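Local coordinates for protein 2-(3-amino-3-carboxypropyl)histidine synthase (Pyrococcus horikoshii, PDB 3LZD) that transfers the 3-amino-3-carboxypropyl group of S-adenosyl-L-methionine to a histidine of elongation factor 2, the first step of diphthamide biosynthesis, using a [4Fe-4S] cluster, at residues 69-74 against 84-89; 143-148 against 175-180; 217-222 against 327-332; 253-258 against 344-349. One frame throughout, in Å; residues are numbered along the deposited sequence.

Interaction 1 of 4, residues 69-74 against 84-89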
loop_
_atom_site.group_PDB
_atom_site.type_symbol
_atom_site.label_atom_id
_atom_site.label_comp_id
_atom_site.label_asym_id
_atom_site.label_seq_id
_atom_site.Cartn_x
_atom_site.Cartn_y
_atom_site.Cartn_z
ATOM N N GLU A 69 17.005 -6.341 12.771
ATOM C CA GLU A 69 16.707 -7.417 13.712
ATOM C C GLU A 69 15.823 -8.465 13.027
ATOM O O GLU A 69 15.923 -9.656 13.310
ATOM C CB GLU A 69 15.965 -6.883 14.953
ATOM C CG GLU A 69 16.833 -6.159 15.981
ATOM C CD GLU A 69 17.253 -4.755 15.533
ATOM O OE1 GLU A 69 16.842 -4.305 14.429
ATOM O OE2 GLU A 69 17.994 -4.095 16.300
ATOM N N ALA A 70 14.942 -8.005 12.148
ATOM C CA ALA A 70 14.060 -8.902 11.417
ATOM C C ALA A 70 14.889 -9.880 10.578
ATOM O O ALA A 70 14.633 -11.085 10.604
ATOM C CB ALA A 70 13.111 -8.104 10.516
ATOM N N GLU A 71 15.878 -9.370 9.847
ATOM C CA GLU A 71 16.723 -10.228 9.005
ATOM C C GLU A 71 17.629 -11.191 9.792
ATOM O O GLU A 71 17.905 -12.300 9.324
ATOM C CB GLU A 71 17.567 -9.376 8.037
ATOM C CG GLU A 71 18.496 -10.175 7.082
ATOM C CD GLU A 71 17.831 -11.419 6.465
ATOM O OE1 GLU A 71 16.634 -11.358 6.114
ATOM O OE2 GLU A 71 18.510 -12.459 6.315
ATOM N N GLU A 72 18.086 -10.781 10.975
ATOM C CA GLU A 72 18.934 -11.644 11.804
ATOM C C GLU A 72 18.075 -12.789 12.352
ATOM O O GLU A 72 18.514 -13.941 12.432
ATOM C CB GLU A 72 19.536 -10.855 12.973
ATOM N N LEU A 73 16.845 -12.464 12.739
ATOM C CA LEU A 73 15.939 -13.471 13.253
ATOM C C LEU A 73 15.623 -14.485 12.149
ATOM O O LEU A 73 15.551 -15.685 12.410
ATOM C CB LEU A 73 14.652 -12.825 13.752
ATOM C CG LEU A 73 13.522 -13.789 14.106
ATOM C CD1 LEU A 73 13.980 -14.775 15.185
ATOM C CD2 LEU A 73 12.323 -12.992 14.574
ATOM N N ALA A 74 15.434 -13.988 10.927
ATOM C CA ALA A 74 15.128 -14.832 9.771
ATOM C C ALA A 74 16.299 -15.766 9.502
ATOM O O ALA A 74 16.094 -16.954 9.263
ATOM C CB ALA A 74 14.845 -13.974 8.515
ATOM N N VAL A 84 11.721 -18.631 5.771
ATOM C CA VAL A 84 11.327 -17.316 6.249
ATOM C C VAL A 84 11.242 -16.250 5.160
ATOM O O VAL A 84 12.139 -16.132 4.326
ATOM C CB VAL A 84 12.325 -16.832 7.325
ATOM C CG1 VAL A 84 11.924 -15.455 7.850
ATOM C CG2 VAL A 84 12.383 -17.853 8.453
ATOM N N PHE A 85 10.142 -15.497 5.174
ATOM C CA PHE A 85 9.906 -14.389 4.246
ATOM C C PHE A 85 9.830 -13.122 5.124
ATOM O O PHE A 85 9.306 -13.163 6.241
ATOM C CB PHE A 85 8.549 -14.514 3.529
ATOM C CG PHE A 85 8.419 -15.705 2.605
ATOM C CD1 PHE A 85 7.167 -16.047 2.097
ATOM C CD2 PHE A 85 9.515 -16.491 2.263
ATOM C CE1 PHE A 85 6.997 -17.160 1.265
ATOM C CE2 PHE A 85 9.356 -17.609 1.428
ATOM C CZ PHE A 85 8.087 -17.940 0.933
ATOM N N LEU A 86 10.354 -12.009 4.624
ATOM C CA LEU A 86 10.267 -10.749 5.346
ATOM C C LEU A 86 9.162 -9.948 4.686
ATOM O O LEU A 86 9.056 -9.928 3.452
ATOM C CB LEU A 86 11.554 -9.946 5.229
ATOM C CG LEU A 86 12.751 -10.534 5.936
ATOM C CD1 LEU A 86 13.873 -9.522 5.895
ATOM C CD2 LEU A 86 12.352 -10.900 7.397
ATOM N N HIS A 87 8.322 -9.303 5.487
ATOM C CA HIS A 87 7.270 -8.478 4.903
ATOM C C HIS A 87 7.979 -7.159 4.581
ATOM O O HIS A 87 8.576 -6.548 5.462
ATOM C CB HIS A 87 6.129 -8.253 5.894
ATOM C CG HIS A 87 4.925 -7.615 5.279
ATOM N ND1 HIS A 87 4.157 -6.683 5.941
ATOM C CD2 HIS A 87 4.348 -7.788 4.067
ATOM C CE1 HIS A 87 3.157 -6.308 5.162
ATOM N NE2 HIS A 87 3.251 -6.964 4.018
ATOM N N GLY A 88 7.924 -6.740 3.320
ATOM C CA GLY A 88 8.599 -5.523 2.902
ATOM C C GLY A 88 7.988 -4.193 3.315
ATOM O O GLY A 88 8.681 -3.164 3.330
ATOM N N GLU A 89 6.699 -4.194 3.629
ATOM C CA GLU A 89 6.041 -2.970 4.045
ATOM C C GLU A 89 6.634 -2.561 5.399
ATOM O O GLU A 89 7.206 -3.388 6.112
ATOM C CB GLU A 89 4.527 -3.198 4.195
ATOM C CG GLU A 89 3.818 -3.742 2.946
ATOM C CD GLU A 89 3.952 -2.822 1.744
ATOM O OE1 GLU A 89 3.878 -1.583 1.920
ATOM O OE2 GLU A 89 4.121 -3.337 0.616
#

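Interaction 2 of 4, residues 143-148 against 175-180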
loop_
_atom_site.group_PDB
_atom_site.type_symbol
_atom_site.label_atom_id
_atom_site.label_comp_id
_atom_site.label_asym_id
_atom_site.label_seq_id
_atom_site.Cartn_x
_atom_site.Cartn_y
_atom_site.Cartn_z
ATOM N N GLU A 143 13.405 13.310 40.338
ATOM C CA GLU A 143 13.880 14.622 39.936
ATOM C C GLU A 143 12.746 15.639 39.795
ATOM O O GLU A 143 12.928 16.839 40.060
ATOM C CB GLU A 143 14.616 14.476 38.605
ATOM C CG GLU A 143 15.054 15.762 37.943
ATOM C CD GLU A 143 16.495 16.091 38.246
ATOM O OE1 GLU A 143 17.369 15.228 37.992
ATOM O OE2 GLU A 143 16.751 17.211 38.736
ATOM N N ASN A 144 11.573 15.165 39.385
ATOM C CA ASN A 144 10.446 16.061 39.181
ATOM C C ASN A 144 9.342 15.852 40.190
ATOM O O ASN A 144 8.181 16.187 39.931
ATOM C CB ASN A 144 9.899 15.879 37.768
ATOM C CG ASN A 144 10.888 16.308 36.702
ATOM O OD1 ASN A 144 11.189 17.496 36.568
ATOM N ND2 ASN A 144 11.403 15.341 35.935
ATOM N N ILE A 145 9.696 15.299 41.343
ATOM C CA ILE A 145 8.699 15.033 42.373
ATOM C C ILE A 145 7.914 16.298 42.742
ATOM O O ILE A 145 6.733 16.227 43.074
ATOM C CB ILE A 145 9.353 14.445 43.638
ATOM C CG1 ILE A 145 8.271 13.923 44.591
ATOM C CG2 ILE A 145 10.213 15.499 44.318
ATOM C CD1 ILE A 145 7.538 12.704 44.072
ATOM N N GLY A 146 8.564 17.455 42.657
ATOM C CA GLY A 146 7.884 18.693 42.990
ATOM C C GLY A 146 6.762 19.037 42.023
ATOM O O GLY A 146 5.755 19.640 42.396
ATOM N N GLU A 147 6.932 18.661 40.765
ATOM C CA GLU A 147 5.912 18.943 39.774
ATOM C C GLU A 147 4.796 17.903 39.863
ATOM O O GLU A 147 3.618 18.225 39.698
ATOM C CB GLU A 147 6.521 18.948 38.361
ATOM C CG GLU A 147 7.558 20.053 38.096
ATOM C CD GLU A 147 7.001 21.461 38.315
ATOM O OE1 GLU A 147 5.902 21.749 37.805
ATOM O OE2 GLU A 147 7.662 22.286 38.988
ATOM N N ILE A 148 5.164 16.655 40.124
ATOM C CA ILE A 148 4.162 15.599 40.208
ATOM C C ILE A 148 3.173 15.911 41.323
ATOM O O ILE A 148 1.969 15.669 41.184
ATOM C CB ILE A 148 4.824 14.220 40.436
ATOM C CG1 ILE A 148 5.808 13.931 39.290
ATOM C CG2 ILE A 148 3.749 13.126 40.484
ATOM C CD1 ILE A 148 6.757 12.759 39.548
ATOM N N GLU A 175 3.885 5.727 45.297
ATOM C CA GLU A 175 3.154 5.365 46.505
ATOM C C GLU A 175 4.047 5.573 47.718
ATOM O O GLU A 175 3.585 6.053 48.757
ATOM C CB GLU A 175 2.673 3.919 46.444
ATOM C CG GLU A 175 1.385 3.772 45.650
ATOM C CD GLU A 175 0.972 2.327 45.460
ATOM O OE1 GLU A 175 -0.214 2.094 45.152
ATOM O OE2 GLU A 175 1.838 1.432 45.609
ATOM N N SER A 176 5.328 5.229 47.581
ATOM C CA SER A 176 6.256 5.414 48.682
ATOM C C SER A 176 6.467 6.913 48.938
ATOM O O SER A 176 7.069 7.299 49.938
ATOM C CB SER A 176 7.601 4.756 48.380
ATOM O OG SER A 176 8.434 5.635 47.651
ATOM N N GLU A 177 5.992 7.760 48.032
ATOM C CA GLU A 177 6.142 9.194 48.229
ATOM C C GLU A 177 4.833 9.781 48.740
ATOM O O GLU A 177 4.717 10.992 48.912
ATOM C CB GLU A 177 6.538 9.893 46.926
ATOM C CG GLU A 177 7.973 9.649 46.455
ATOM C CD GLU A 177 9.025 10.294 47.353
ATOM O OE1 GLU A 177 8.810 11.442 47.804
ATOM O OE2 GLU A 177 10.079 9.660 47.590
ATOM N N GLY A 178 3.841 8.923 48.959
ATOM C CA GLY A 178 2.570 9.399 49.473
ATOM C C GLY A 178 1.435 9.544 48.479
ATOM O O GLY A 178 0.329 9.952 48.849
ATOM N N PHE A 179 1.674 9.227 47.214
ATOM C CA PHE A 179 0.593 9.350 46.254
ATOM C C PHE A 179 -0.290 8.113 46.261
ATOM O O PHE A 179 0.128 7.038 46.686
ATOM C CB PHE A 179 1.119 9.518 44.823
ATOM C CG PHE A 179 1.842 10.799 44.574
ATOM C CD1 PHE A 179 3.221 10.877 44.731
ATOM C CD2 PHE A 179 1.150 11.922 44.142
ATOM C CE1 PHE A 179 3.909 12.067 44.453
ATOM C CE2 PHE A 179 1.828 13.110 43.863
ATOM C CZ PHE A 179 3.211 13.177 44.021
ATOM N N GLU A 180 -1.521 8.279 45.788
ATOM C CA GLU A 180 -2.443 7.166 45.607
ATOM C C GLU A 180 -2.563 6.910 44.113
ATOM O O GLU A 180 -3.234 7.656 43.399
ATOM C CB GLU A 180 -3.812 7.494 46.202
#

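Interaction 3 of 4, residues 217-222 against 327-332. With SO4 (sulfate ion), chain D.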
loop_
_atom_site.group_PDB
_atom_site.type_symbol
_atom_site.label_atom_id
_atom_site.label_comp_id
_atom_site.label_asym_id
_atom_site.label_seq_id
_atom_site.Cartn_x
_atom_site.Cartn_y
_atom_site.Cartn_z
ATOM N N GLY A 217 8.253 12.633 23.476
ATOM C CA GLY A 217 7.288 13.013 22.462
ATOM C C GLY A 217 6.054 13.707 22.984
ATOM O O GLY A 217 5.666 13.541 24.156
ATOM N N ILE A 218 5.416 14.460 22.096
ATOM C CA ILE A 218 4.240 15.227 22.470
ATOM C C ILE A 218 2.900 14.667 22.026
ATOM O O ILE A 218 1.869 15.032 22.589
ATOM C CB ILE A 218 4.360 16.683 21.940
ATOM C CG1 ILE A 218 3.108 17.499 22.305
ATOM C CG2 ILE A 218 4.534 16.662 20.434
ATOM C CD1 ILE A 218 2.742 17.489 23.799
ATOM N N PHE A 219 2.886 13.779 21.040
ATOM C CA PHE A 219 1.594 13.290 20.597
ATOM C C PHE A 219 0.765 12.641 21.688
ATOM O O PHE A 219 -0.384 13.040 21.918
ATOM C CB PHE A 219 1.695 12.322 19.416
ATOM C CG PHE A 219 0.370 12.152 18.688
ATOM C CD1 PHE A 219 -0.083 13.137 17.815
ATOM C CD2 PHE A 219 -0.466 11.067 18.961
ATOM C CE1 PHE A 219 -1.355 13.052 17.224
ATOM C CE2 PHE A 219 -1.736 10.967 18.380
ATOM C CZ PHE A 219 -2.182 11.964 17.508
ATOM N N HIS A 220 1.336 11.658 22.375
ATOM C CA HIS A 220 0.594 10.973 23.421
ATOM C C HIS A 220 0.117 11.874 24.564
ATOM O O HIS A 220 -1.072 11.872 24.897
ATOM C CB HIS A 220 1.407 9.790 23.946
ATOM C CG HIS A 220 1.549 8.685 22.950
ATOM N ND1 HIS A 220 2.743 8.386 22.331
ATOM C CD2 HIS A 220 0.633 7.832 22.432
ATOM C CE1 HIS A 220 2.557 7.398 21.471
ATOM N NE2 HIS A 220 1.286 7.043 21.514
ATOM N N PRO A 221 1.022 12.669 25.164
ATOM C CA PRO A 221 0.582 13.539 26.261
ATOM C C PRO A 221 -0.556 14.453 25.811
ATOM O O PRO A 221 -1.490 14.691 26.559
ATOM C CB PRO A 221 1.840 14.331 26.612
ATOM C CG PRO A 221 2.942 13.431 26.206
ATOM C CD PRO A 221 2.459 12.846 24.903
ATOM N N LEU A 222 -0.458 14.960 24.585
ATOM C CA LEU A 222 -1.477 15.847 24.029
ATOM C C LEU A 222 -2.819 15.110 23.886
ATOM O O LEU A 222 -3.874 15.633 24.247
ATOM C CB LEU A 222 -0.995 16.387 22.674
ATOM C CG LEU A 222 -1.895 17.324 21.861
ATOM C CD1 LEU A 222 -2.482 18.411 22.763
ATOM C CD2 LEU A 222 -1.077 17.947 20.729
ATOM N N PRO A 327 -4.971 12.615 10.316
ATOM C CA PRO A 327 -5.380 14.017 10.184
ATOM C C PRO A 327 -4.922 14.946 11.317
ATOM O O PRO A 327 -4.758 16.150 11.105
ATOM C CB PRO A 327 -6.903 13.926 10.091
ATOM C CG PRO A 327 -7.223 12.743 10.925
ATOM C CD PRO A 327 -6.143 11.746 10.507
ATOM N N LEU A 328 -4.695 14.393 12.507
ATOM C CA LEU A 328 -4.296 15.205 13.661
ATOM C C LEU A 328 -2.799 15.439 13.853
ATOM O O LEU A 328 -2.395 16.195 14.738
ATOM C CB LEU A 328 -4.860 14.597 14.955
ATOM C CG LEU A 328 -6.384 14.457 15.049
ATOM C CD1 LEU A 328 -6.760 13.767 16.371
ATOM C CD2 LEU A 328 -7.033 15.832 14.942
ATOM N N ASP A 329 -1.966 14.796 13.047
ATOM C CA ASP A 329 -0.534 14.984 13.208
ATOM C C ASP A 329 0.173 15.058 11.859
ATOM O O ASP A 329 1.277 14.542 11.690
ATOM C CB ASP A 329 0.035 13.850 14.069
ATOM C CG ASP A 329 1.438 14.146 14.590
ATOM O OD1 ASP A 329 1.757 15.334 14.836
ATOM O OD2 ASP A 329 2.215 13.181 14.773
ATOM N N ASP A 330 -0.479 15.709 10.902
ATOM C CA ASP A 330 0.074 15.876 9.564
ATOM C C ASP A 330 1.179 16.939 9.555
ATOM O O ASP A 330 1.016 18.029 10.100
ATOM C CB ASP A 330 -1.044 16.271 8.589
ATOM C CG ASP A 330 -0.516 16.660 7.211
ATOM O OD1 ASP A 330 0.388 15.961 6.700
ATOM O OD2 ASP A 330 -1.018 17.658 6.641
ATOM N N TYR A 331 2.305 16.622 8.936
ATOM C CA TYR A 331 3.406 17.569 8.882
ATOM C C TYR A 331 3.258 18.566 7.746
ATOM O O TYR A 331 4.031 19.512 7.647
ATOM C CB TYR A 331 4.730 16.820 8.766
ATOM C CG TYR A 331 5.173 16.222 10.075
ATOM C CD1 TYR A 331 6.343 16.654 10.698
ATOM C CD2 TYR A 331 4.397 15.259 10.722
ATOM C CE1 TYR A 331 6.731 16.146 11.937
ATOM C CE2 TYR A 331 4.774 14.743 11.963
ATOM C CZ TYR A 331 5.942 15.193 12.565
ATOM O OH TYR A 331 6.321 14.699 13.795
ATOM N N GLY A 332 2.258 18.353 6.895
ATOM C CA GLY A 332 2.016 19.257 5.784
ATOM C C GLY A 332 1.805 18.530 4.473
ATOM O O GLY A 332 1.849 19.138 3.402
HETATM S S SO4 D . 1.097 4.540 18.826
HETATM O O1 SO4 D . 1.611 3.629 17.785
HETATM O O2 SO4 D . 1.638 4.159 20.147
HETATM O O3 SO4 D . 1.492 5.923 18.497
HETATM O O4 SO4 D . -0.372 4.447 18.871
#

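Interaction 4 of 4, residues 253-258 against 344-349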
loop_
_atom_site.group_PDB
_atom_site.type_symbol
_atom_site.label_atom_id
_atom_site.label_comp_id
_atom_site.label_asym_id
_atom_site.label_seq_id
_atom_site.Cartn_x
_atom_site.Cartn_y
_atom_site.Cartn_z
ATOM N N LYS A 253 -5.597 25.174 16.238
ATOM C CA LYS A 253 -5.175 24.708 14.925
ATOM C C LYS A 253 -6.249 23.843 14.281
ATOM O O LYS A 253 -6.444 23.894 13.067
ATOM C CB LYS A 253 -3.868 23.922 15.031
ATOM N N ARG A 254 -6.947 23.044 15.085
ATOM C CA ARG A 254 -8.005 22.203 14.540
ATOM C C ARG A 254 -9.192 23.079 14.129
ATOM O O ARG A 254 -9.779 22.876 13.064
ATOM C CB ARG A 254 -8.456 21.134 15.554
ATOM C CG ARG A 254 -7.382 20.104 15.927
ATOM C CD ARG A 254 -6.569 19.650 14.710
ATOM N NE ARG A 254 -7.359 18.927 13.718
ATOM C CZ ARG A 254 -6.965 18.704 12.466
ATOM N NH1 ARG A 254 -5.786 19.149 12.043
ATOM N NH2 ARG A 254 -7.749 18.036 11.630
ATOM N N TRP A 255 -9.554 24.051 14.964
ATOM C CA TRP A 255 -10.658 24.940 14.606
ATOM C C TRP A 255 -10.341 25.563 13.252
ATOM O O TRP A 255 -11.187 25.594 12.358
ATOM C CB TRP A 255 -10.856 26.044 15.652
ATOM C CG TRP A 255 -11.521 25.553 16.891
ATOM C CD1 TRP A 255 -10.937 25.330 18.103
ATOM C CD2 TRP A 255 -12.891 25.149 17.024
ATOM N NE1 TRP A 255 -11.856 24.804 18.985
ATOM C CE2 TRP A 255 -13.063 24.682 18.347
ATOM C CE3 TRP A 255 -13.988 25.132 16.152
ATOM C CZ2 TRP A 255 -14.291 24.203 18.822
ATOM C CZ3 TRP A 255 -15.209 24.656 16.624
ATOM C CH2 TRP A 255 -15.349 24.198 17.947
ATOM N N ALA A 256 -9.106 26.037 13.102
ATOM C CA ALA A 256 -8.670 26.638 11.849
ATOM C C ALA A 256 -8.982 25.667 10.719
ATOM O O ALA A 256 -9.716 25.996 9.788
ATOM C CB ALA A 256 -7.160 26.932 11.894
ATOM N N GLN A 257 -8.430 24.462 10.817
ATOM C CA GLN A 257 -8.654 23.444 9.801
ATOM C C GLN A 257 -10.141 23.266 9.522
ATOM O O GLN A 257 -10.555 23.195 8.365
ATOM C CB GLN A 257 -8.035 22.117 10.242
ATOM C CG GLN A 257 -6.666 21.837 9.629
ATOM C CD GLN A 257 -6.774 21.184 8.257
ATOM O OE1 GLN A 257 -7.422 20.142 8.100
ATOM N NE2 GLN A 257 -6.110 21.765 7.273
ATOM N N ILE A 258 -10.949 23.200 10.575
ATOM C CA ILE A 258 -12.390 23.036 10.401
ATOM C C ILE A 258 -12.942 24.221 9.612
ATOM O O ILE A 258 -13.803 24.059 8.746
ATOM C CB ILE A 258 -13.124 22.955 11.762
ATOM C CG1 ILE A 258 -12.882 21.586 12.406
ATOM C CG2 ILE A 258 -14.621 23.184 11.565
ATOM C CD1 ILE A 258 -13.323 21.500 13.859
ATOM N N VAL A 344 -15.997 16.711 11.999
ATOM C CA VAL A 344 -17.039 16.898 10.995
ATOM C C VAL A 344 -18.316 17.339 11.692
ATOM O O VAL A 344 -18.993 18.277 11.258
ATOM C CB VAL A 344 -17.325 15.591 10.225
ATOM C CG1 VAL A 344 -18.749 15.583 9.704
ATOM C CG2 VAL A 344 -16.369 15.469 9.068
ATOM N N GLU A 345 -18.634 16.644 12.779
ATOM C CA GLU A 345 -19.823 16.927 13.567
ATOM C C GLU A 345 -19.797 18.367 14.090
ATOM O O GLU A 345 -20.837 19.008 14.200
ATOM C CB GLU A 345 -19.927 15.906 14.702
ATOM C CG GLU A 345 -19.806 14.469 14.183
ATOM C CD GLU A 345 -19.828 13.407 15.277
ATOM O OE1 GLU A 345 -19.105 13.565 16.288
ATOM O OE2 GLU A 345 -20.557 12.404 15.112
ATOM N N ILE A 346 -18.612 18.886 14.390
ATOM C CA ILE A 346 -18.512 20.264 14.852
ATOM C C ILE A 346 -18.785 21.172 13.664
ATOM O O ILE A 346 -19.543 22.132 13.775
ATOM C CB ILE A 346 -17.110 20.593 15.405
ATOM C CG1 ILE A 346 -16.910 19.921 16.759
ATOM C CG2 ILE A 346 -16.937 22.089 15.539
ATOM C CD1 ILE A 346 -15.556 20.218 17.385
ATOM N N LEU A 347 -18.178 20.857 12.521
ATOM C CA LEU A 347 -18.363 21.660 11.314
ATOM C C LEU A 347 -19.834 21.739 10.907
ATOM O O LEU A 347 -20.331 22.808 10.550
ATOM C CB LEU A 347 -17.531 21.094 10.158
ATOM C CG LEU A 347 -17.639 21.796 8.794
ATOM C CD1 LEU A 347 -16.390 21.543 7.974
ATOM C CD2 LEU A 347 -18.864 21.300 8.049
ATOM N N LEU A 348 -20.522 20.605 10.954
ATOM C CA LEU A 348 -21.932 20.563 10.602
ATOM C C LEU A 348 -22.813 21.208 11.673
ATOM O O LEU A 348 -24.020 21.352 11.482
ATOM C CB LEU A 348 -22.378 19.122 10.380
ATOM C CG LEU A 348 -21.808 18.422 9.149
ATOM C CD1 LEU A 348 -22.520 17.084 8.980
ATOM C CD2 LEU A 348 -22.012 19.290 7.908
ATOM N N GLY A 349 -22.212 21.579 12.800
ATOM C CA GLY A 349 -22.963 22.210 13.871
ATOM C C GLY A 349 -23.718 21.264 14.790
ATOM O O GLY A 349 -24.619 21.691 15.505
#

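Interaction 1 of 4, residues 69-74 against 84-89
Val84 holds its CG1 opposite the backbone N (chi1 -180°), and this turns the methyl up against CB of Ala74; Leu86 sets CG opposite its carbonyl carbon instead (chi1 -68°), which carries its two methyls toward the helix one turn further back. The Val84 CG1 to Ala74 CB distance is 3.3 Å, tighter than usual for two carbons. Leu86 CD2 lies between two small helix residues, 4.1 Å from Ala74 CB and 4.3 Å from Ala70 CB. Its other methyl, CD1, comes within 3.3 Å of Glu71 OE1, the glutamate side chain lying crosswise to the leucine. OE1 is also held by a salt bridge to Arg298 of the second subunit, which packs on Ala74 as well. The helix and strand axes approach to 9.1 Å at 170°, nearly antiparallel, with the small Ala70 and Ala74 facing the strand. Strand 84-87 pairs with strand 57-61 and, from its outer edge, with a parallel strand of the second subunit, so the sheet continues through the dimer interface. The contact is the helix-on-sheet packing of a beta-alpha-beta crossover, strand 57-61, helix 67-78, strand 83-87.

Interaction 2 of 4, residues 143-148 against 175-180
Asn144 O takes two backbone donors, Glu147 N at 2.9 Å and Ile148 N at 3.1 Å, and so secures the first turn of the helix from which Ile145 and Ile148 reach the Phe179 ring. Asn144 occupies the N-cap position, but its side chain turns to other partners: ND2 donates to the carbonyl oxygens of Lys240 and Ala140. The contact itself is apolar. Phe179 points its ring end at the helix, and Ile148 CG2 lies 3.6 Å from Phe179 CZ, the two side chains set roughly perpendicular. Ile145 comes in at the ring's edge, near its plane, with CD1 3.7 Å from Phe179 CE1. Ile145 CG1 lies anti to the backbone N (chi1 -169°), which carries the CD1 branch toward the second segment, where it also meets the aliphatic part of Glu177, CD1 to CG 3.9 Å. The buried end is the Ile148 end, which together with Phe179 rests on Ile155 of strand 154-159, whereas Glu177 is exposed. Gly178, with phi 102°, terminates the helix before Phe179 and its N bonds back to Glu175 O at 2.9 Å. Helix 145-149, leading into strand 154-159, thus packs on the Schellman turn that joins helix 167-176 to strand 180-182 in the beta-alpha-beta unit 154-159, 167-176, 180-182.

Interaction 3 of 4, residues 217-222 against 327-332
Phe219 and Asp329 make the close part of this contact. Phe219 CE1 lies 3.5 Å from Asp329 CB, and the neighbouring ring carbon CD1 is 3.7 Å from Asp329 CG, so one corner of the ring rests against CB and CG of the aspartate, with OD2 little further from CD1. The two flat groups are tilted 36° from one another. Phe219 reaches this position because its CG stands opposite the backbone N (chi1 -162°), which directs the ring out from the first turn of the helix. Leu328 adds a looser touch: its carbonyl oxygen sits at the ring's edge, 4.1 Å from Phe219 CE1, with Leu328 CB further off. Arg325 makes a cation-pi contact with the same ring. The side chain of Phe219 is about 6 Å from the iron-sulfur cluster and about 7 Å from the side chains of two cluster ligands, Cys199 and Cys323.

Away from this patch the packing thins out. Tyr331 and Gly332 are exposed, and the chain there is shaped locally by an Asx turn, Gly332 N bonding to Asp330 OD1 at 3.0 Å from above the carboxylate plane. On the other segment, His220 turns to a sulfate that probably comes from the crystallisation liquor; NE2 gives it two weak bonds, to O2 and O3, each 3.2 Å, and Gly198 N and Arg325 NE hold the same ion.

The contact joins the start of helix 219-228, whose His220 and Pro221 lie on Phe213 of strand 210-214, to the end of helix 325-328, while Phe250 of helix 248-261 touches both Leu222 and Leu328.

Interaction 4 of 4, residues 253-258 against 344-349
Segments 253-258 and 344-349, both largely helical, have their nearest CA atoms at Ile258 and Leu347, 6.2 Å apart. There the two side chains run alongside one another in opposing senses, Ile258 CG2 against Leu347 CB at 3.8 Å, while Leu347 CD1 rests 3.7 Å from the carbonyl oxygen of Ile258. One turn earlier on the first helix, Trp255 leans its six-membered ring over to Ile346: CZ3 is 3.3 Å from Ile346 CG2, a tight approach, and CH2 also meets that methyl. The indole stands across the isoleucine. With CG1 of Ile346 beside the backbone N (chi1 -73°), CG2 stands anti to that N and is presented to both Trp255 and Ile258, the latter's CD1 being 4.0 Å from it. Trp255 is exposed, so it covers the outer side of the contact, whereas Ile258 and Leu347 are buried. A Schellman motif at Gly349, its N bonded back to Ile346 O, closes this end of the second helix. Arg254, on another side of the first helix, makes a salt bridge to Glu343. Beneath the contact, Ile258 and Leu347 both lie on Leu339 of strand 338-339, an outer strand of a parallel four-stranded sheet, while Leu348 turns to helix 280-292.

From the N terminus, interaction 1 closes a short connection of nine residues within the first sheet unit, at the dimer interface. Interaction 2 closes a longer loop of 26 residues in the second unit, about 28 Å away at the nearest atoms. Interactions 3 and 4 span 104 and 85 residues, and their segments alternate along the chain, so they cross. Interaction 3 ties the second sheet's helix 219-228 to helix 325-328, near the cluster; interaction 4 brings helix 248-261 against helix 341-347 beside the third sheet. These two touch directly, Arg254 packing against Pro327 and Leu328. Interactions 1 and 4 lie on opposite sides of the chain's centre.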